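Local atomic coordinates of amino acid ABC transporter, periplasmic amino acid-binding protein (Brucella ovis, PDB entry 4Z9N), a protein that binds glutathione in the periplasm and probably delivers it to an ABC transporter for uptake. Residues K16-T27 with F57-L68. Numbering follows the deposited sequence.
Sequences KAKGFLQCGVNT and FGDPTKVKFTPL. With GSH (glutathione), chain U.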
ATOM      1  N   LYS D  16      22.812  11.914   7.961  1.00 27.36           N
ATOM      2  CA  LYS D  16      23.158  13.328   7.924  1.00 37.32           C
ATOM      3  C   LYS D  16      24.581  13.550   8.418  1.00 39.13           C
ATOM      4  O   LYS D  16      25.308  14.368   7.869  1.00 30.28           O
ATOM      5  CB  LYS D  16      22.183  14.168   8.743  1.00 28.44           C
ATOM      6  CG  LYS D  16      20.758  14.082   8.248  1.00 27.29           C
ATOM      7  CD  LYS D  16      19.771  14.624   9.258  1.00 40.53           C
ATOM      8  CE  LYS D  16      19.757  16.132   9.236  1.00 48.12           C
ATOM      9  NZ  LYS D  16      19.320  16.699  10.543  1.00 54.74           N
ATOM     10  N   ALA D  17      24.971  12.805   9.446  1.00 30.09           N
ATOM     11  CA  ALA D  17      26.322  12.906   9.992  1.00 31.49           C
ATOM     12  C   ALA D  17      27.406  12.522   8.980  1.00 34.78           C
ATOM     13  O   ALA D  17      28.436  13.182   8.909  1.00 34.90           O
ATOM     14  CB  ALA D  17      26.446  12.051  11.236  1.00 32.05           C
ATOM     15  N   LYS D  18      27.203  11.461   8.200  1.00 33.63           N
ATOM     16  CA  LYS D  18      28.251  11.069   7.263  1.00 31.04           C
ATOM     17  C   LYS D  18      28.153  11.917   5.993  1.00 33.55           C
ATOM     18  O   LYS D  18      29.130  12.054   5.247  1.00 32.40           O
ATOM     19  CB  LYS D  18      28.194   9.575   6.951  1.00 30.33           C
ATOM     20  CG  LYS D  18      27.007   9.118   6.149  1.00 28.76           C
ATOM     21  CD  LYS D  18      26.968   7.582   6.075  1.00 28.55           C
ATOM     22  CE  LYS D  18      25.791   7.114   5.216  1.00 26.76           C
ATOM     23  NZ  LYS D  18      25.646   5.629   5.191  1.00 35.40           N
ATOM     24  N   GLY D  19      26.986  12.516   5.774  1.00 29.94           N
ATOM     25  CA  GLY D  19      26.818  13.526   4.740  1.00 30.00           C
ATOM     26  C   GLY D  19      26.372  13.030   3.378  1.00 29.04           C
ATOM     27  O   GLY D  19      26.410  13.758   2.388  1.00 29.80           O
ATOM     28  N   PHE D  20      25.941  11.778   3.328  1.00 28.02           N
ATOM     29  CA  PHE D  20      25.432  11.197   2.096  1.00 27.08           C
ATOM     30  C   PHE D  20      24.604   9.973   2.445  1.00 25.89           C
ATOM     31  O   PHE D  20      24.651   9.484   3.577  1.00 29.38           O
ATOM     32  CB  PHE D  20      26.580  10.817   1.155  1.00 27.84           C
ATOM     33  CG  PHE D  20      27.487   9.764   1.714  1.00 28.30           C
ATOM     34  CD1 PHE D  20      27.225   8.420   1.502  1.00 29.10           C
ATOM     35  CD2 PHE D  20      28.604  10.114   2.450  1.00 29.65           C
ATOM     36  CE1 PHE D  20      28.052   7.447   2.022  1.00 28.07           C
ATOM     37  CE2 PHE D  20      29.444   9.137   2.972  1.00 34.22           C
ATOM     38  CZ  PHE D  20      29.168   7.807   2.755  1.00 34.12           C
ATOM     39  N   LEU D  21      23.881   9.465   1.457  1.00 24.91           N
ATOM     40  CA  LEU D  21      23.059   8.273   1.606  1.00 27.49           C
ATOM     41  C   LEU D  21      23.743   7.075   0.933  1.00 23.83           C
ATOM     42  O   LEU D  21      24.194   7.181  -0.205  1.00 25.29           O
ATOM     43  CB  LEU D  21      21.679   8.543   0.999  1.00 22.77           C
ATOM     44  CG  LEU D  21      20.642   7.422   0.900  1.00 29.39           C
ATOM     45  CD1 LEU D  21      20.128   7.023   2.273  1.00 29.15           C
ATOM     46  CD2 LEU D  21      19.480   7.855   0.012  1.00 26.79           C
ATOM     47  N   GLN D  22      23.853   5.949   1.633  1.00 23.73           N
ATOM     48  CA  GLN D  22      24.438   4.745   1.035  1.00 23.82           C
ATOM     49  C   GLN D  22      23.312   3.822   0.564  1.00 23.93           C
ATOM     50  O   GLN D  22      22.551   3.333   1.387  1.00 22.11           O
ATOM     51  CB  GLN D  22      25.333   4.017   2.044  1.00 26.50           C
ATOM     52  CG  GLN D  22      26.224   2.904   1.474  1.00 26.52           C
ATOM     53  CD  GLN D  22      27.374   3.432   0.630  1.00 26.27           C
ATOM     54  OE1 GLN D  22      28.089   4.355   1.037  1.00 27.21           O
ATOM     55  NE2 GLN D  22      27.589   2.819  -0.527  1.00 26.27           N
ATOM     56  N   CYS D  23      23.215   3.572  -0.743  1.00 23.21           N
ATOM     57  CA  CYS D  23      22.093   2.787  -1.295  1.00 21.15           C
ATOM     58  C   CYS D  23      22.479   1.461  -1.942  1.00 21.21           C
ATOM     59  O   CYS D  23      23.433   1.393  -2.729  1.00 22.66           O
ATOM     60  CB  CYS D  23      21.354   3.614  -2.342  1.00 29.01           C
ATOM     61  SG  CYS D  23      20.635   5.123  -1.700  1.00 31.62           S
ATOM     62  N   GLY D  24      21.728   0.410  -1.636  1.00 20.54           N
ATOM     63  CA  GLY D  24      21.898  -0.840  -2.352  1.00 20.53           C
ATOM     64  C   GLY D  24      21.107  -0.845  -3.654  1.00 19.79           C
ATOM     65  O   GLY D  24      19.881  -0.668  -3.640  1.00 18.87           O
ATOM     66  N   VAL D  25      21.795  -1.053  -4.777  1.00 20.34           N
ATOM     67  CA  VAL D  25      21.148  -1.043  -6.091  1.00 19.90           C
ATOM     68  C   VAL D  25      21.582  -2.246  -6.921  1.00 20.30           C
ATOM     69  O   VAL D  25      22.373  -3.073  -6.467  1.00 20.92           O
ATOM     70  CB  VAL D  25      21.425   0.274  -6.855  1.00 20.39           C
ATOM     71  CG1 VAL D  25      20.877   1.474  -6.084  1.00 20.63           C
ATOM     72  CG2 VAL D  25      22.914   0.461  -7.106  1.00 21.78           C
ATOM     73  N   ASN D  26      21.052  -2.323  -8.141  1.00 20.06           N
ATOM     74  CA  ASN D  26      21.324  -3.430  -9.047  1.00 20.55           C
ATOM     75  C   ASN D  26      22.787  -3.413  -9.507  1.00 21.94           C
ATOM     76  O   ASN D  26      23.446  -2.371  -9.452  1.00 22.61           O
ATOM     77  CB  ASN D  26      20.381  -3.356 -10.251  1.00 19.99           C
ATOM     78  CG  ASN D  26      20.162  -4.703 -10.892  1.00 19.98           C
ATOM     79  OD1 ASN D  26      21.052  -5.213 -11.586  1.00 21.02           O
ATOM     80  ND2 ASN D  26      18.968  -5.284 -10.696  1.00 18.94           N
ATOM     81  N   THR D  27      23.317  -4.558  -9.936  1.00 22.59           N
ATOM     82  CA  THR D  27      24.652  -4.538 -10.542  1.00 24.18           C
ATOM     83  C   THR D  27      24.594  -3.901 -11.935  1.00 24.71           C
ATOM     84  O   THR D  27      25.590  -3.369 -12.428  1.00 26.08           O
ATOM     85  CB  THR D  27      25.259  -5.939 -10.660  1.00 24.95           C
ATOM     86  OG1 THR D  27      24.423  -6.742 -11.494  1.00 24.42           O
ATOM     87  CG2 THR D  27      25.365  -6.575  -9.295  1.00 24.69           C
ATOM     88  N   PHE D  57      19.199  16.096   1.930  1.00 26.43           N
ATOM     89  CA  PHE D  57      20.337  16.987   1.718  1.00 26.85           C
ATOM     90  C   PHE D  57      20.049  18.119   0.738  1.00 32.66           C
ATOM     91  O   PHE D  57      20.847  19.040   0.619  1.00 33.76           O
ATOM     92  CB  PHE D  57      21.548  16.185   1.212  1.00 26.99           C
ATOM     93  CG  PHE D  57      22.031  15.136   2.168  1.00 31.52           C
ATOM     94  CD1 PHE D  57      22.708  15.492   3.325  1.00 35.67           C
ATOM     95  CD2 PHE D  57      21.830  13.789   1.902  1.00 25.65           C
ATOM     96  CE1 PHE D  57      23.157  14.520   4.213  1.00 37.28           C
ATOM     97  CE2 PHE D  57      22.290  12.817   2.779  1.00 25.55           C
ATOM     98  CZ  PHE D  57      22.948  13.179   3.935  1.00 26.48           C
ATOM     99  N   GLY D  58      18.922  18.052   0.033  1.00 28.05           N
ATOM    100  CA  GLY D  58      18.632  19.025  -1.008  1.00 27.17           C
ATOM    101  C   GLY D  58      19.582  18.928  -2.192  1.00 34.26           C
ATOM    102  O   GLY D  58      19.800  19.898  -2.923  1.00 32.85           O
ATOM    103  N   ASP D  59      20.150  17.740  -2.376  1.00 26.64           N
ATOM    104  CA  ASP D  59      21.154  17.505  -3.407  1.00 26.89           C
ATOM    105  C   ASP D  59      21.067  16.032  -3.805  1.00 25.66           C
ATOM    106  O   ASP D  59      21.442  15.174  -3.026  1.00 25.23           O
ATOM    107  CB  ASP D  59      22.552  17.865  -2.877  1.00 27.94           C
ATOM    108  CG  ASP D  59      23.660  17.693  -3.916  1.00 30.76           C
ATOM    109  OD1 ASP D  59      23.443  17.045  -4.961  1.00 27.73           O
ATOM    110  OD2 ASP D  59      24.777  18.208  -3.670  1.00 31.06           O
ATOM    111  N   PRO D  60      20.578  15.746  -5.021  1.00 25.20           N
ATOM    112  CA  PRO D  60      20.391  14.355  -5.472  1.00 24.08           C
ATOM    113  C   PRO D  60      21.698  13.588  -5.711  1.00 24.24           C
ATOM    114  O   PRO D  60      21.641  12.387  -6.012  1.00 23.43           O
ATOM    115  CB  PRO D  60      19.620  14.509  -6.791  1.00 23.90           C
ATOM    116  CG  PRO D  60      19.928  15.921  -7.257  1.00 25.18           C
ATOM    117  CD  PRO D  60      20.116  16.734  -6.016  1.00 25.81           C
ATOM    118  N   THR D  61      22.844  14.257  -5.582  1.00 25.34           N
ATOM    119  CA  THR D  61      24.124  13.594  -5.808  1.00 25.67           C
ATOM    120  C   THR D  61      24.818  13.234  -4.498  1.00 28.97           C
ATOM    121  O   THR D  61      25.919  12.701  -4.505  1.00 26.29           O
ATOM    122  CB  THR D  61      25.073  14.473  -6.651  1.00 26.89           C
ATOM    123  OG1 THR D  61      25.438  15.635  -5.900  1.00 27.89           O
ATOM    124  CG2 THR D  61      24.389  14.919  -7.943  1.00 26.88           C
ATOM    125  N   LYS D  62      24.177  13.536  -3.374  1.00 26.59           N
ATOM    126  CA  LYS D  62      24.711  13.189  -2.056  1.00 27.68           C
ATOM    127  C   LYS D  62      24.378  11.738  -1.725  1.00 28.92           C
ATOM    128  O   LYS D  62      23.714  11.436  -0.728  1.00 24.38           O
ATOM    129  CB  LYS D  62      24.150  14.133  -0.984  1.00 29.53           C
ATOM    130  CG  LYS D  62      24.639  15.586  -1.081  1.00 37.22           C
ATOM    131  CD  LYS D  62      26.101  15.693  -0.725  1.00 39.22           C
ATOM    132  CE  LYS D  62      26.590  17.148  -0.734  1.00 48.26           C
ATOM    133  NZ  LYS D  62      25.882  18.004   0.263  1.00 53.01           N
ATOM    134  N   VAL D  63      24.840  10.841  -2.582  1.00 29.78           N
ATOM    135  CA  VAL D  63      24.501   9.432  -2.480  1.00 23.64           C
ATOM    136  C   VAL D  63      25.670   8.621  -2.995  1.00 28.32           C
ATOM    137  O   VAL D  63      26.373   9.066  -3.913  1.00 24.72           O
ATOM    138  CB  VAL D  63      23.213   9.119  -3.262  1.00 29.05           C
ATOM    139  CG1 VAL D  63      23.354   9.579  -4.706  1.00 34.07           C
ATOM    140  CG2 VAL D  63      22.881   7.628  -3.199  1.00 29.19           C
ATOM    141  N   LYS D  64      25.905   7.460  -2.380  1.00 27.33           N
ATOM    142  CA  LYS D  64      26.873   6.492  -2.890  1.00 29.68           C
ATOM    143  C   LYS D  64      26.156   5.175  -3.155  1.00 23.08           C
ATOM    144  O   LYS D  64      25.260   4.775  -2.393  1.00 25.11           O
ATOM    145  CB  LYS D  64      28.047   6.283  -1.920  1.00 27.01           C
ATOM    146  CG  LYS D  64      28.862   7.535  -1.634  1.00 26.33           C
ATOM    147  CD  LYS D  64      30.109   7.185  -0.817  1.00 27.45           C
ATOM    148  CE  LYS D  64      30.834   8.425  -0.333  1.00 33.38           C
ATOM    149  NZ  LYS D  64      32.136   8.072   0.293  1.00 38.79           N
ATOM    150  N   PHE D  65      26.536   4.509  -4.242  1.00 25.17           N
ATOM    151  CA  PHE D  65      25.820   3.306  -4.678  1.00 23.63           C
ATOM    152  C   PHE D  65      26.607   2.023  -4.464  1.00 23.74           C
ATOM    153  O   PHE D  65      27.775   1.930  -4.828  1.00 23.49           O
ATOM    154  CB  PHE D  65      25.440   3.435  -6.153  1.00 21.88           C
ATOM    155  CG  PHE D  65      24.497   4.567  -6.429  1.00 22.26           C
ATOM    156  CD1 PHE D  65      23.133   4.413  -6.239  1.00 23.06           C
ATOM    157  CD2 PHE D  65      24.979   5.803  -6.851  1.00 25.28           C
ATOM    158  CE1 PHE D  65      22.260   5.470  -6.480  1.00 24.09           C
ATOM    159  CE2 PHE D  65      24.118   6.853  -7.096  1.00 26.73           C
ATOM    160  CZ  PHE D  65      22.754   6.687  -6.910  1.00 26.73           C
ATOM    161  N   THR D  66      25.938   1.033  -3.876  1.00 21.81           N
ATOM    162  CA  THR D  66      26.505  -0.292  -3.648  1.00 24.93           C
ATOM    163  C   THR D  66      25.803  -1.307  -4.552  1.00 23.67           C
ATOM    164  O   THR D  66      24.686  -1.718  -4.258  1.00 23.24           O
ATOM    165  CB  THR D  66      26.348  -0.707  -2.167  1.00 22.94           C
ATOM    166  OG1 THR D  66      27.041   0.236  -1.329  1.00 22.95           O
ATOM    167  CG2 THR D  66      26.888  -2.136  -1.905  1.00 22.50           C
ATOM    168  N   PRO D  67      26.447  -1.698  -5.667  1.00 23.80           N
ATOM    169  CA  PRO D  67      25.830  -2.716  -6.525  1.00 21.20           C
ATOM    170  C   PRO D  67      25.770  -4.064  -5.811  1.00 21.11           C
ATOM    171  O   PRO D  67      26.749  -4.455  -5.178  1.00 22.02           O
ATOM    172  CB  PRO D  67      26.755  -2.772  -7.740  1.00 25.90           C
ATOM    173  CG  PRO D  67      28.088  -2.317  -7.214  1.00 27.33           C
ATOM    174  CD  PRO D  67      27.777  -1.286  -6.149  1.00 25.67           C
ATOM    175  N   LEU D  68      24.621  -4.732  -5.910  1.00 20.10           N
ATOM    176  CA  LEU D  68      24.338  -5.983  -5.214  1.00 21.61           C
ATOM    177  C   LEU D  68      23.644  -7.022  -6.108  1.00 21.93           C
ATOM    178  O   LEU D  68      22.619  -6.736  -6.724  1.00 18.47           O
ATOM    179  CB  LEU D  68      23.482  -5.705  -3.962  1.00 22.74           C
ATOM    180  CG  LEU D  68      24.009  -4.696  -2.935  1.00 21.53           C
ATOM    181  CD1 LEU D  68      22.943  -4.186  -1.974  1.00 18.94           C
ATOM    182  CD2 LEU D  68      25.121  -5.378  -2.149  1.00 20.83           C
TER
HETATM  183  N1  GSH U 401      11.911  -9.222  -8.119  1.00 12.03           N
HETATM  184  CA1 GSH U 401      12.559 -10.532  -8.031  1.00 10.27           C
HETATM  185  C1  GSH U 401      13.018 -10.749  -6.591  1.00 12.10           C
HETATM  186  O11 GSH U 401      13.472 -11.878  -6.256  1.00 15.66           O
HETATM  187  O12 GSH U 401      12.956  -9.815  -5.744  1.00 11.89           O
HETATM  188  CB1 GSH U 401      13.790 -10.630  -8.947  1.00  9.38           C
HETATM  189  CG1 GSH U 401      14.805  -9.545  -8.537  1.00 10.87           C
HETATM  190  CD1 GSH U 401      16.119  -9.803  -9.264  1.00 16.59           C
HETATM  191  OE1 GSH U 401      17.146  -9.943  -8.675  1.00 17.25           O
HETATM  192  N2  GSH U 401      16.093  -9.862 -10.706  1.00 15.97           N
HETATM  193  CA2 GSH U 401      17.342 -10.132 -11.394  1.00 18.95           C
HETATM  194  C2  GSH U 401      18.387  -9.033 -11.153  1.00 16.60           C
HETATM  195  O2  GSH U 401      18.121  -7.940 -10.767  1.00 16.80           O
HETATM  196  CB2 GSH U 401      17.086 -10.418 -12.877  1.00 18.47           C
HETATM  197  SG2 GSH U 401      16.572  -8.934 -13.787  1.00 23.59           S
HETATM  198  N3  GSH U 401      19.770  -9.401 -11.371  1.00 16.84           N
HETATM  199  CA3 GSH U 401      20.811  -8.432 -11.160  1.00 20.58           C
HETATM  200  C3  GSH U 401      21.864  -9.047 -10.239  1.00 19.23           C
HETATM  201  O31 GSH U 401      22.974  -8.465 -10.119  1.00 23.49           O
HETATM  202  O32 GSH U 401      21.622 -10.115  -9.597  1.00 19.53           O
HETATM  203  O   HOH W   1      30.050   2.932  -2.440  1.00 29.43           O
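With CG set between its backbone N and carbonyl carbon (chi1 63°), Phe20 offers one ring face to the Lys64 side chain, which runs extended beyond CG across it. Lys64 CE sits over the ring centre, 3.6 Å from the Phe20 centroid, a CH-pi contact; Lys64 NZ lies farther off-centre in a cation-pi interaction, while Lys18 CG touches the opposite face, offset toward the rim. Next along the same side, Gln22 bends at chi2 (72°) and crosses Thr66 at about a right angle, its NE2 donating at 2.8 Å to Thr66 OG1, which stands 21° out of the Gln22 amide plane. A water also accepts from this NE2 and weakly donates to Phe65 O.

Strands 21-25 and 63-67 pair in parallel, Leu21 beside Val63 through Val25 beside Pro67. Backbone N-H...O hydrogen bonds run alternately from each strand to the other, from Leu21 N to Lys62 O at 2.9 Å to Leu68 N on Val25 O at 2.8 Å; Cys23 N to Lys64 O is nearly straight. On the face turned to helix 44-57, Cys23 SG meets Val63 CG2 at 3.7 Å, and Val25 CG1 reaches the edge of the Phe65 ring near its plane. Gly24 has no side chain, and Leu68 CD1 packs 3.5 Å from Gly24 CA. Before the strands begin, the Phe57 ring, at the end of helix 44-57, packs against the backbone of Gly19 and Phe20. Strand 21-25, helix 44-57 and strand 63-67 form a beta-alpha-beta crossover, with 21-25 between 63-67 and 84-85 in the sheet.

Farther along, past the Val25-Pro67 pair, Asn26 ND2, also bonded to Asn88 OD1, donates to glutathione's peptide carbonyl O2, and Thr27 OG1 bonds O31 of its glycyl carboxylate at 2.6 Å. This edge of the pocket would thus recognise the ligand's backbone polar groups.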